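Local coordinates for protein putrescine aminotransferase (Halomonas elongata DSM 2581, PDB 6GWI) that probably catalyses the pyridoxal-5'-phosphate-dependent transfer of amino groups, with putrescine and related amines as likely donors, at residues B[82-85]-B[89-92]; B[126-131]-B[278-283]; B[5-10]-B[30-35]. One frame throughout, in Å; residues are numbered along the deposited sequence.

In the fold
Interaction 3 comes first along the chain, then interaction 1, then interaction 2, and each closes before the next opens. They lie about 22 Å (1 and 2), 37 Å (1 and 3) and 40 Å (2 and 3) apart, centre to centre, and none touches another within the subunit. Interaction 2 joins helix 117-134 to strand 280-283 in the sheet domain that carries the cofactor; interaction 3 rests the N-terminal helix on strand 31-37; interaction 1 shapes the turn before helix 91-103. All three reach the second subunit. There the relation changes: Thr89 and residues 31-32 each enter a parallel ladder across the dimer interface, where His90 packs on Val33 of the partner.

Interaction 1: residues B[82-85]-B[89-92]; sequences YNTF and THPP
His90 turns one edge of its imidazole toward the backbone of Tyr82, while the methyl of Thr84 comes up to the same ring from an oblique direction. CD2 of His90 stands 3.8 Å from Tyr82 O, which lies near the ring plane. Thr84 CG2 approaches at 4.0 Å from His90 NE2, a methyl packed against the imidazole. The imidazole can do this because its CG sits between the backbone N and the carbonyl carbon (chi1 46°), a placement that turns the ring back along the start of the helix. A water completes the arrangement: it donates to Tyr82 O at 2.8 Å and lies 3.0 Å from His90 NE2, in the plane of the imidazole, so two buried polar atoms share one bridge. With an alanine here in place of His90, the water is likely to lose its second partner and a gap to open beside the Thr84 methyl.

The shape of 82-85 is set partly from within. Asn83 OD1 accepts from Phe85 N at 2.7 Å, on a lone pair in the carbonyl plane, which makes an Asx turn; Phe86 N is a second donor to the same oxygen. The amide nitrogen of Asn83 lies 3.4 Å above one face of the Tyr82 ring, toward its rim, and bonds to Gly55 O of the second subunit. Thr89 OG1 likewise bonds to Asp11 of the second subunit.

His90 is the N-cap residue of helix 91-103, and its ring also packs on Pro324 at the start of helix 324-339. Just before it, Thr89 in strand 88-89 pairs in parallel with a strand of the second subunit, whose Val33 lies against His90.

Interaction 2: residues B[126-131]-B[278-283]; sequences RMVRRY and PDLMPI
Met127 and Val128 of helix 117-134 pack on Leu280 of strand 280-283, a helix-on-sheet contact in the large domain, as in fold-type I pyridoxal-5'-phosphate enzymes. The strand bonds through its backbone to residues around strand 252-255 on one side and to the antiparallel strand 295-300 on the other, so it is an interior strand of the sheet. Val128 and Leu280 are the closest pair of alpha carbons, 8.7 Å apart, a helix-on-sheet spacing bridged entirely by side chains.

Leu280 does the bridging with its two methyls, directed at different helix residues. CD1 of Leu280 presses on Val128 CG2 at 3.5 Å, tighter than usual for two carbons, and the two side chains cross obliquely. The other branch, CD2, comes within 4.3 Å of Met127 SD, a looser contact. With CG anti to its own carbonyl carbon (chi1 -55°), the leucine holds this fork out toward the helix. Met127 SD lies anti to CA (chi2 -176°), which carries the sulfur outward to meet it, and Val299 packs against both Met127 and Leu280.

At the start of this helix Gly117 and Ser118 line the cofactor pocket, as does Lys285 just past the strand; Lys285 is probably the lysine that forms the internal aldimine, as in related enzymes.

All the cross-contact atoms are apolar and buried, so cohesion probably comes from burial of apolar surface and from dispersion, with one tight pair between the methyls of Val128 and Leu280. Shape, not direction of bonding, probably decides how these side chains fit, with Val299 sharing the work.

Interaction 3: residues B[5-10]-B[30-35]; sequences QDYQAL and SRVVTH
Gln8 leaves its helix with CG anti to the carbonyl carbon and runs extended beyond it, a course that delivers its amide to Ser30. Tyr7 CB is brought to Val32 by the helix itself, and CG anti to the carbonyl carbon (chi1 -78°) lays the near side of the ring beside it. Gln8 NE2 donates to Ser30 O at 2.8 Å in a nearly straight bond (166° at the hydrogen). The oxygen lies in the plane of the glutamine amide, yet the donor stands above the serine carbonyl plane, 42° out of it, so the bond is well aimed from one side and tilted on the other. Gln8 CG also rests 3.3 Å from Ser30 O.

A second link joins the two residues through their backbones: a water donates to Gln8 O at 3.1 Å and accepts from Ser30 N at 2.9 Å. Direct and water-mediated bonds thus tie one helix residue to both polar backbone atoms of Ser30.

This is the docking of the N-terminal helix 4-14 on strand 31-37, an outer strand of a small antiparallel sheet within the chain, with a classic beta bulge farther along it at Thr34 and His35. At Arg31 and Val32 that sheet continues in parallel into the second subunit, and Tyr7 packs on Arg95 of the second subunit.

Val32 offers its two methyls separately. CG2 of Val32 meets Tyr7 CB at 3.8 Å and lies 4.3 Å from Gln8 CG, touching both helix residues. CG1 reaches the ring obliquely, 4.0 Å from Tyr7 CD2, and the side chains of Tyr7 and Val32 cross at about a right angle.

Interaction 1: residues B[82-85]-B[89-92]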
ATOM      1  N   TYR B  82      11.285 -11.625  -3.289  1.00 18.79           N
ATOM      2  CA  TYR B  82      11.313 -11.745  -4.738  1.00 28.65           C
ATOM      3  C   TYR B  82       9.919 -11.422  -5.262  1.00 20.06           C
ATOM      4  O   TYR B  82       8.929 -11.498  -4.530  1.00 21.73           O
ATOM      5  CB  TYR B  82      11.786 -13.120  -5.215  1.00 21.85           C
ATOM      6  CG  TYR B  82      12.191 -13.022  -6.661  1.00 22.51           C
ATOM      7  CD1 TYR B  82      13.372 -12.388  -7.025  1.00 18.94           C
ATOM      8  CD2 TYR B  82      11.358 -13.486  -7.667  1.00 26.00           C
ATOM      9  CE1 TYR B  82      13.728 -12.253  -8.350  1.00 20.78           C
ATOM     10  CE2 TYR B  82      11.708 -13.357  -8.995  1.00 22.56           C
ATOM     11  CZ  TYR B  82      12.891 -12.738  -9.332  1.00 21.59           C
ATOM     12  OH  TYR B  82      13.242 -12.608 -10.656  1.00 22.92           O
ATOM     13  N   ASN B  83       9.860 -11.028  -6.531  1.00 20.74           N
ATOM     14  CA  ASN B  83       8.604 -10.561  -7.093  1.00 20.91           C
ATOM     15  C   ASN B  83       7.748 -11.739  -7.546  1.00 21.08           C
ATOM     16  O   ASN B  83       8.233 -12.851  -7.775  1.00 25.33           O
ATOM     17  CB  ASN B  83       8.848  -9.598  -8.262  1.00 23.88           C
ATOM     18  CG  ASN B  83       9.322 -10.302  -9.521  1.00 18.78           C
ATOM     19  OD1 ASN B  83       8.544 -10.970 -10.206  1.00 16.61           O
ATOM     20  ND2 ASN B  83      10.599 -10.130  -9.849  1.00 26.15           N
ATOM     21  N   THR B  84       6.441 -11.489  -7.630  1.00 18.13           N
ATOM     22  CA  THR B  84       5.502 -12.426  -8.231  1.00 18.19           C
ATOM     23  C   THR B  84       5.035 -11.957  -9.605  1.00 17.14           C
ATOM     24  O   THR B  84       3.968 -12.376 -10.068  1.00 18.61           O
ATOM     25  CB  THR B  84       4.306 -12.646  -7.302  1.00 19.28           C
ATOM     26  OG1 THR B  84       3.748 -11.382  -6.920  1.00 18.19           O
ATOM     27  CG2 THR B  84       4.736 -13.410  -6.061  1.00 19.19           C
ATOM     28  N   PHE B  85       5.809 -11.082 -10.255  1.00 21.26           N
ATOM     29  CA  PHE B  85       5.500 -10.543 -11.573  1.00 26.52           C
ATOM     30  C   PHE B  85       5.992 -11.431 -12.715  1.00 24.85           C
ATOM     31  O   PHE B  85       5.303 -11.580 -13.729  1.00 27.59           O
ATOM     32  CB  PHE B  85       6.145  -9.158 -11.750  1.00 16.53           C
ATOM     33  CG  PHE B  85       5.495  -8.047 -10.964  1.00 18.34           C
ATOM     34  CD1 PHE B  85       5.045  -6.902 -11.611  1.00 21.92           C
ATOM     35  CD2 PHE B  85       5.359  -8.125  -9.586  1.00 20.93           C
ATOM     36  CE1 PHE B  85       4.461  -5.864 -10.900  1.00 20.89           C
ATOM     37  CE2 PHE B  85       4.773  -7.089  -8.869  1.00 24.63           C
ATOM     38  CZ  PHE B  85       4.323  -5.958  -9.530  1.00 24.77           C
ATOM     39  N   THR B  89       6.517 -17.341  -8.586  1.00 21.35           N
ATOM     40  CA  THR B  89       5.966 -17.338  -7.240  1.00 22.80           C
ATOM     41  C   THR B  89       7.080 -17.775  -6.295  1.00 22.67           C
ATOM     42  O   THR B  89       8.229 -17.965  -6.706  1.00 23.17           O
ATOM     43  CB  THR B  89       4.730 -18.243  -7.137  1.00 24.23           C
ATOM     44  OG1 THR B  89       4.088 -18.034  -5.870  1.00 21.52           O
ATOM     45  CG2 THR B  89       5.109 -19.717  -7.276  1.00 27.16           C
ATOM     46  N   HIS B  90       6.747 -17.929  -5.019  1.00 24.89           N
ATOM     47  CA  HIS B  90       7.698 -18.440  -4.042  1.00 28.93           C
ATOM     48  C   HIS B  90       6.934 -19.227  -2.996  1.00 20.08           C
ATOM     49  O   HIS B  90       5.703 -19.106  -2.898  1.00 22.36           O
ATOM     50  CB  HIS B  90       8.514 -17.308  -3.403  1.00 25.07           C
ATOM     51  CG  HIS B  90       7.695 -16.132  -2.974  1.00 29.21           C
ATOM     52  ND1 HIS B  90       6.795 -16.193  -1.935  1.00 32.76           N
ATOM     53  CD2 HIS B  90       7.642 -14.862  -3.442  1.00 37.20           C
ATOM     54  CE1 HIS B  90       6.224 -15.012  -1.777  1.00 34.72           C
ATOM     55  NE2 HIS B  90       6.717 -14.187  -2.683  1.00 26.60           N
ATOM     56  N   PRO B  91       7.613 -20.058  -2.205  1.00 27.65           N
ATOM     57  CA  PRO B  91       6.910 -21.003  -1.314  1.00 34.53           C
ATOM     58  C   PRO B  91       5.982 -20.308  -0.331  1.00 33.67           C
ATOM     59  O   PRO B  91       4.873 -20.803  -0.077  1.00 25.12           O
ATOM     60  CB  PRO B  91       8.054 -21.728  -0.586  1.00 31.08           C
ATOM     61  CG  PRO B  91       9.205 -21.650  -1.529  1.00 28.28           C
ATOM     62  CD  PRO B  91       9.068 -20.325  -2.248  1.00 33.56           C
ATOM     63  N   PRO B  92       6.391 -19.185   0.276  1.00 26.57           N
ATOM     64  CA  PRO B  92       5.469 -18.523   1.219  1.00 28.42           C
ATOM     65  C   PRO B  92       4.159 -18.099   0.578  1.00 21.76           C
ATOM     66  O   PRO B  92       3.088 -18.331   1.152  1.00 21.31           O
ATOM     67  CB  PRO B  92       6.284 -17.321   1.717  1.00 30.97           C
ATOM     68  CG  PRO B  92       7.708 -17.768   1.581  1.00 36.50           C
ATOM     69  CD  PRO B  92       7.726 -18.557   0.294  1.00 33.78           C
TER
HETATM   70  O   HOH W   1       6.344 -11.357  -3.470  1.00 18.99           O

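Interaction 2: residues B[126-131]-B[278-283]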
ATOM      1  N   ARG B 126     -10.907  -2.032  -9.065  1.00 17.85           N
ATOM      2  CA  ARG B 126     -10.540  -2.352 -10.440  1.00 20.68           C
ATOM      3  C   ARG B 126     -11.080  -3.715 -10.847  1.00 23.45           C
ATOM      4  O   ARG B 126     -11.514  -3.901 -11.990  1.00 21.63           O
ATOM      5  CB  ARG B 126      -9.024  -2.302 -10.617  1.00 23.71           C
ATOM      6  CG  ARG B 126      -8.431  -0.912 -10.486  1.00 21.31           C
ATOM      7  CD  ARG B 126      -6.958  -0.896 -10.887  1.00 20.63           C
ATOM      8  NE  ARG B 126      -6.769  -1.001 -12.333  1.00 20.15           N
ATOM      9  CZ  ARG B 126      -5.609  -1.294 -12.920  1.00 28.85           C
ATOM     10  NH1 ARG B 126      -4.530  -1.524 -12.185  1.00 19.42           N
ATOM     11  NH2 ARG B 126      -5.528  -1.363 -14.243  1.00 17.34           N
ATOM     12  N   MET B 127     -11.078  -4.680  -9.922  1.00 13.90           N
ATOM     13  CA  MET B 127     -11.621  -5.995 -10.232  1.00 15.12           C
ATOM     14  C   MET B 127     -13.114  -5.917 -10.520  1.00 15.29           C
ATOM     15  O   MET B 127     -13.609  -6.542 -11.465  1.00 19.57           O
ATOM     16  CB  MET B 127     -11.365  -6.960  -9.077  1.00 15.91           C
ATOM     17  CG  MET B 127      -9.996  -7.601  -9.078  1.00 22.01           C
ATOM     18  SD  MET B 127      -9.865  -8.790  -7.732  1.00 24.53           S
ATOM     19  CE  MET B 127      -8.241  -9.469  -8.056  1.00 22.09           C
ATOM     20  N   VAL B 128     -13.849  -5.151  -9.711  1.00 17.34           N
ATOM     21  CA  VAL B 128     -15.297  -5.054  -9.880  1.00 14.98           C
ATOM     22  C   VAL B 128     -15.635  -4.477 -11.247  1.00 27.48           C
ATOM     23  O   VAL B 128     -16.481  -5.007 -11.977  1.00 21.31           O
ATOM     24  CB  VAL B 128     -15.906  -4.216  -8.742  1.00 17.38           C
ATOM     25  CG1 VAL B 128     -17.324  -3.771  -9.080  1.00 25.56           C
ATOM     26  CG2 VAL B 128     -15.905  -5.012  -7.450  1.00 22.21           C
ATOM     27  N   ARG B 129     -14.965  -3.388 -11.621  1.00 19.76           N
ATOM     28  CA  ARG B 129     -15.300  -2.694 -12.859  1.00 20.08           C
ATOM     29  C   ARG B 129     -14.754  -3.427 -14.073  1.00 20.25           C
ATOM     30  O   ARG B 129     -15.404  -3.447 -15.124  1.00 23.91           O
ATOM     31  CB  ARG B 129     -14.793  -1.250 -12.777  1.00 21.53           C
ATOM     32  CG  ARG B 129     -15.713  -0.380 -11.895  1.00 25.44           C
ATOM     33  CD  ARG B 129     -15.148   0.989 -11.479  1.00 28.01           C
ATOM     34  NE  ARG B 129     -16.193   1.799 -10.838  1.00 22.27           N
ATOM     35  CZ  ARG B 129     -16.052   3.060 -10.429  1.00 24.41           C
ATOM     36  NH1 ARG B 129     -14.901   3.701 -10.579  1.00 22.10           N
ATOM     37  NH2 ARG B 129     -17.078   3.687  -9.867  1.00 23.42           N
ATOM     38  N   ARG B 130     -13.597  -4.072 -13.934  1.00 18.84           N
ATOM     39  CA  ARG B 130     -13.106  -4.946 -14.990  1.00 20.07           C
ATOM     40  C   ARG B 130     -14.051  -6.119 -15.203  1.00 21.62           C
ATOM     41  O   ARG B 130     -14.331  -6.502 -16.346  1.00 16.01           O
ATOM     42  CB  ARG B 130     -11.701  -5.430 -14.633  1.00 20.89           C
ATOM     43  CG  ARG B 130     -11.084  -6.422 -15.605  1.00 24.68           C
ATOM     44  CD  ARG B 130     -10.851  -5.843 -17.003  1.00 27.20           C
ATOM     45  NE  ARG B 130     -10.084  -6.779 -17.829  1.00 30.70           N
ATOM     46  CZ  ARG B 130     -10.020  -6.750 -19.158  1.00 33.86           C
ATOM     47  NH1 ARG B 130     -10.676  -5.826 -19.848  1.00 27.47           N
ATOM     48  NH2 ARG B 130      -9.294  -7.656 -19.802  1.00 29.30           N
ATOM     49  N   TYR B 131     -14.569  -6.688 -14.112  1.00 23.62           N
ATOM     50  CA  TYR B 131     -15.489  -7.815 -14.201  1.00 20.70           C
ATOM     51  C   TYR B 131     -16.674  -7.491 -15.101  1.00 26.91           C
ATOM     52  O   TYR B 131     -16.950  -8.203 -16.072  1.00 22.45           O
ATOM     53  CB  TYR B 131     -15.970  -8.200 -12.801  1.00 19.73           C
ATOM     54  CG  TYR B 131     -17.089  -9.211 -12.800  1.00 24.32           C
ATOM     55  CD1 TYR B 131     -16.829 -10.566 -12.961  1.00 18.83           C
ATOM     56  CD2 TYR B 131     -18.406  -8.809 -12.640  1.00 24.18           C
ATOM     57  CE1 TYR B 131     -17.851 -11.489 -12.961  1.00 20.54           C
ATOM     58  CE2 TYR B 131     -19.428  -9.719 -12.640  1.00 17.29           C
ATOM     59  CZ  TYR B 131     -19.149 -11.056 -12.801  1.00 24.70           C
ATOM     60  OH  TYR B 131     -20.178 -11.963 -12.799  1.00 23.43           O
ATOM     61  N   PRO B 278     -19.904 -13.038   0.172  1.00 38.99           N
ATOM     62  CA  PRO B 278     -19.388 -11.954  -0.662  1.00 31.07           C
ATOM     63  C   PRO B 278     -18.692 -12.495  -1.900  1.00 35.71           C
ATOM     64  O   PRO B 278     -18.259 -13.650  -1.965  1.00 26.11           O
ATOM     65  CB  PRO B 278     -18.408 -11.225   0.264  1.00 23.85           C
ATOM     66  CG  PRO B 278     -18.001 -12.246   1.263  1.00 26.31           C
ATOM     67  CD  PRO B 278     -19.206 -13.117   1.470  1.00 28.14           C
ATOM     68  N   ASP B 279     -18.640 -11.650  -2.918  1.00 24.05           N
ATOM     69  CA  ASP B 279     -17.880 -11.956  -4.118  1.00 25.96           C
ATOM     70  C   ASP B 279     -16.419 -11.577  -3.957  1.00 25.01           C
ATOM     71  O   ASP B 279     -15.549 -12.198  -4.576  1.00 20.61           O
ATOM     72  CB  ASP B 279     -18.506 -11.241  -5.315  1.00 27.11           C
ATOM     73  CG  ASP B 279     -19.919 -11.718  -5.594  1.00 34.43           C
ATOM     74  OD1 ASP B 279     -20.072 -12.849  -6.099  1.00 28.38           O
ATOM     75  OD2 ASP B 279     -20.874 -10.979  -5.267  1.00 26.13           O
ATOM     76  N   LEU B 280     -16.137 -10.585  -3.118  1.00 17.36           N
ATOM     77  CA  LEU B 280     -14.776 -10.152  -2.843  1.00 23.84           C
ATOM     78  C   LEU B 280     -14.668  -9.777  -1.375  1.00 23.33           C
ATOM     79  O   LEU B 280     -15.613  -9.272  -0.772  1.00 25.03           O
ATOM     80  CB  LEU B 280     -14.383  -8.963  -3.724  1.00 19.22           C
ATOM     81  CG  LEU B 280     -14.533  -9.148  -5.236  1.00 24.42           C
ATOM     82  CD1 LEU B 280     -14.516  -7.802  -5.938  1.00 30.88           C
ATOM     83  CD2 LEU B 280     -13.431 -10.044  -5.783  1.00 27.91           C
ATOM     84  N   MET B 281     -13.484 -10.027  -0.795  1.00 18.22           N
ATOM     85  CA  MET B 281     -13.226  -9.714   0.605  1.00 20.11           C
ATOM     86  C   MET B 281     -11.811  -9.163   0.743  1.00 23.89           C
ATOM     87  O   MET B 281     -10.834  -9.926   0.685  1.00 16.90           O
ATOM     88  CB  MET B 281     -13.406 -10.937   1.505  1.00 25.66           C
ATOM     89  CG  MET B 281     -14.839 -11.451   1.631  1.00 35.31           C
ATOM     90  SD  MET B 281     -15.029 -12.739   2.892  1.00 40.36           S
ATOM     91  CE  MET B 281     -13.793 -13.915   2.358  1.00 41.24           C
ATOM     92  N   PRO B 282     -11.659  -7.850   0.902  1.00 14.64           N
ATOM     93  CA  PRO B 282     -10.338  -7.314   1.249  1.00 23.80           C
ATOM     94  C   PRO B 282      -9.979  -7.644   2.689  1.00 20.82           C
ATOM     95  O   PRO B 282     -10.841  -7.754   3.565  1.00 15.69           O
ATOM     96  CB  PRO B 282     -10.486  -5.803   1.030  1.00 27.52           C
ATOM     97  CG  PRO B 282     -11.947  -5.531   1.099  1.00 20.92           C
ATOM     98  CD  PRO B 282     -12.655  -6.787   0.662  1.00 19.17           C
ATOM     99  N   ILE B 283      -8.679  -7.836   2.919  1.00 21.71           N
ATOM    100  CA  ILE B 283      -8.171  -8.243   4.223  1.00 18.18           C
ATOM    101  C   ILE B 283      -6.815  -7.595   4.459  1.00 20.37           C
ATOM    102  O   ILE B 283      -6.102  -7.230   3.522  1.00 18.75           O
ATOM    103  CB  ILE B 283      -8.055  -9.783   4.335  1.00 24.28           C
ATOM    104  CG1 ILE B 283      -7.235 -10.328   3.162  1.00 22.83           C
ATOM    105  CG2 ILE B 283      -9.435 -10.415   4.401  1.00 30.65           C
ATOM    106  CD1 ILE B 283      -6.919 -11.804   3.276  1.00 18.74           C
TER

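Interaction 3: residues B[5-10]-B[30-35]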
ATOM      1  N   GLN B   5      12.433  13.892  24.960  1.00 25.97           N
ATOM      2  CA  GLN B   5      12.374  15.163  24.248  1.00 29.51           C
ATOM      3  C   GLN B   5      13.261  15.168  23.008  1.00 34.36           C
ATOM      4  O   GLN B   5      12.971  15.893  22.050  1.00 29.31           O
ATOM      5  CB  GLN B   5      12.748  16.302  25.200  1.00 27.08           C
ATOM      6  CG  GLN B   5      14.200  16.308  25.663  1.00 28.60           C
ATOM      7  CD  GLN B   5      14.396  15.485  26.932  1.00 39.13           C
ATOM      8  OE1 GLN B   5      13.656  14.535  27.188  1.00 34.48           O
ATOM      9  NE2 GLN B   5      15.384  15.858  27.738  1.00 40.74           N
ATOM     10  N   ASP B   6      14.329  14.364  22.993  1.00 30.12           N
ATOM     11  CA  ASP B   6      15.144  14.249  21.786  1.00 30.14           C
ATOM     12  C   ASP B   6      14.360  13.579  20.667  1.00 30.33           C
ATOM     13  O   ASP B   6      14.343  14.062  19.529  1.00 24.42           O
ATOM     14  CB  ASP B   6      16.425  13.466  22.078  1.00 41.45           C
ATOM     15  CG  ASP B   6      17.300  14.141  23.112  1.00 40.78           C
ATOM     16  OD1 ASP B   6      17.357  15.387  23.123  1.00 40.29           O
ATOM     17  OD2 ASP B   6      17.924  13.418  23.919  1.00 43.08           O
ATOM     18  N   TYR B   7      13.730  12.439  20.967  1.00 21.91           N
ATOM     19  CA  TYR B   7      12.820  11.806  20.021  1.00 20.94           C
ATOM     20  C   TYR B   7      11.767  12.788  19.527  1.00 20.35           C
ATOM     21  O   TYR B   7      11.500  12.881  18.324  1.00 24.20           O
ATOM     22  CB  TYR B   7      12.138  10.605  20.682  1.00 26.83           C
ATOM     23  CG  TYR B   7      12.996   9.366  20.761  1.00 45.99           C
ATOM     24  CD1 TYR B   7      13.551   8.815  19.616  1.00 30.04           C
ATOM     25  CD2 TYR B   7      13.250   8.744  21.979  1.00 45.44           C
ATOM     26  CE1 TYR B   7      14.333   7.682  19.675  1.00 39.67           C
ATOM     27  CE2 TYR B   7      14.037   7.605  22.048  1.00 42.49           C
ATOM     28  CZ  TYR B   7      14.576   7.081  20.889  1.00 31.37           C
ATOM     29  OH  TYR B   7      15.361   5.952  20.928  1.00 23.04           O
ATOM     30  N   GLN B   8      11.139  13.516  20.455  1.00 26.91           N
ATOM     31  CA  GLN B   8      10.051  14.413  20.083  1.00 28.85           C
ATOM     32  C   GLN B   8      10.542  15.511  19.148  1.00 23.16           C
ATOM     33  O   GLN B   8       9.857  15.870  18.184  1.00 24.86           O
ATOM     34  CB  GLN B   8       9.414  15.015  21.338  1.00 33.96           C
ATOM     35  CG  GLN B   8       8.678  14.005  22.217  1.00 38.28           C
ATOM     36  CD  GLN B   8       8.132  14.618  23.499  1.00 42.54           C
ATOM     37  OE1 GLN B   8       8.806  15.407  24.162  1.00 43.25           O
ATOM     38  NE2 GLN B   8       6.905  14.251  23.855  1.00 33.49           N
ATOM     39  N   ALA B   9      11.734  16.050  19.411  1.00 28.19           N
ATOM     40  CA  ALA B   9      12.242  17.141  18.588  1.00 34.02           C
ATOM     41  C   ALA B   9      12.568  16.661  17.179  1.00 33.21           C
ATOM     42  O   ALA B   9      12.213  17.317  16.193  1.00 25.46           O
ATOM     43  CB  ALA B   9      13.469  17.769  19.250  1.00 23.62           C
ATOM     44  N   LEU B  10      13.253  15.517  17.062  1.00 28.26           N
ATOM     45  CA  LEU B  10      13.519  14.945  15.745  1.00 22.37           C
ATOM     46  C   LEU B  10      12.222  14.587  15.035  1.00 21.97           C
ATOM     47  O   LEU B  10      12.064  14.843  13.835  1.00 24.27           O
ATOM     48  CB  LEU B  10      14.398  13.701  15.867  1.00 25.10           C
ATOM     49  CG  LEU B  10      15.897  13.902  16.085  1.00 33.07           C
ATOM     50  CD1 LEU B  10      16.567  12.542  16.216  1.00 31.94           C
ATOM     51  CD2 LEU B  10      16.543  14.711  14.976  1.00 33.33           C
ATOM     52  N   SER B  30       4.883  14.502  20.708  1.00 30.64           N
ATOM     53  CA  SER B  30       4.414  13.151  20.438  1.00 30.47           C
ATOM     54  C   SER B  30       4.784  12.201  21.571  1.00 26.10           C
ATOM     55  O   SER B  30       5.855  12.305  22.176  1.00 33.50           O
ATOM     56  CB  SER B  30       5.003  12.639  19.121  1.00 30.36           C
ATOM     57  OG  SER B  30       4.323  11.480  18.665  1.00 38.52           O
ATOM     58  N   ARG B  31       3.885  11.263  21.844  1.00 23.36           N
ATOM     59  CA  ARG B  31       4.200  10.107  22.667  1.00 24.29           C
ATOM     60  C   ARG B  31       5.144   9.200  21.894  1.00 25.62           C
ATOM     61  O   ARG B  31       5.056   9.083  20.669  1.00 32.94           O
ATOM     62  CB  ARG B  31       2.910   9.366  23.004  1.00 29.57           C
ATOM     63  CG  ARG B  31       1.909  10.166  23.826  1.00 51.21           C
ATOM     64  CD  ARG B  31       0.517   9.586  23.616  1.00 61.99           C
ATOM     65  NE  ARG B  31      -0.539  10.350  24.276  1.00 72.45           N
ATOM     66  CZ  ARG B  31      -1.830  10.264  23.965  1.00 74.64           C
ATOM     67  NH1 ARG B  31      -2.722  10.986  24.629  1.00 69.06           N
ATOM     68  NH2 ARG B  31      -2.228   9.497  22.958  1.00 69.91           N
ATOM     69  N   VAL B  32       6.050   8.545  22.610  1.00 20.34           N
ATOM     70  CA  VAL B  32       7.063   7.700  21.985  1.00 23.35           C
ATOM     71  C   VAL B  32       6.906   6.297  22.554  1.00 25.89           C
ATOM     72  O   VAL B  32       7.212   6.058  23.729  1.00 27.82           O
ATOM     73  CB  VAL B  32       8.485   8.233  22.204  1.00 28.03           C
ATOM     74  CG1 VAL B  32       9.478   7.403  21.412  1.00 20.66           C
ATOM     75  CG2 VAL B  32       8.582   9.696  21.790  1.00 29.23           C
ATOM     76  N   VAL B  33       6.419   5.376  21.728  1.00 25.82           N
ATOM     77  CA  VAL B  33       6.225   3.984  22.123  1.00 23.12           C
ATOM     78  C   VAL B  33       7.466   3.197  21.731  1.00 20.86           C
ATOM     79  O   VAL B  33       7.888   3.226  20.569  1.00 26.56           O
ATOM     80  CB  VAL B  33       4.962   3.401  21.466  1.00 23.12           C
ATOM     81  CG1 VAL B  33       4.766   1.935  21.850  1.00 27.16           C
ATOM     82  CG2 VAL B  33       3.743   4.234  21.852  1.00 26.86           C
ATOM     83  N   THR B  34       8.028   2.456  22.684  1.00 21.36           N
ATOM     84  CA  THR B  34       9.350   1.873  22.500  1.00 21.86           C
ATOM     85  C   THR B  34       9.390   0.356  22.574  1.00 22.38           C
ATOM     86  O   THR B  34      10.226  -0.249  21.900  1.00 22.55           O
ATOM     87  CB  THR B  34      10.331   2.430  23.547  1.00 22.87           C
ATOM     88  OG1 THR B  34       9.848   2.139  24.864  1.00 27.68           O
ATOM     89  CG2 THR B  34      10.486   3.929  23.385  1.00 26.48           C
ATOM     90  N   HIS B  35       8.540  -0.278  23.373  1.00 28.01           N
ATOM     91  CA  HIS B  35       8.507  -1.734  23.404  1.00 36.64           C
ATOM     92  C   HIS B  35       7.170  -2.180  23.975  1.00 25.56           C
ATOM     93  O   HIS B  35       6.414  -1.388  24.544  1.00 30.18           O
ATOM     94  CB  HIS B  35       9.688  -2.315  24.197  1.00 45.74           C
ATOM     95  CG  HIS B  35       9.677  -1.991  25.659  1.00 57.12           C
ATOM     96  ND1 HIS B  35       9.921  -0.725  26.145  1.00 57.66           N
ATOM     97  CD2 HIS B  35       9.491  -2.781  26.743  1.00 50.90           C
ATOM     98  CE1 HIS B  35       9.870  -0.745  27.466  1.00 58.17           C
ATOM     99  NE2 HIS B  35       9.606  -1.980  27.853  1.00 56.47           N
TER
HETATM  100  O   HOH W   2       6.852  15.495  18.769  1.00 25.13           O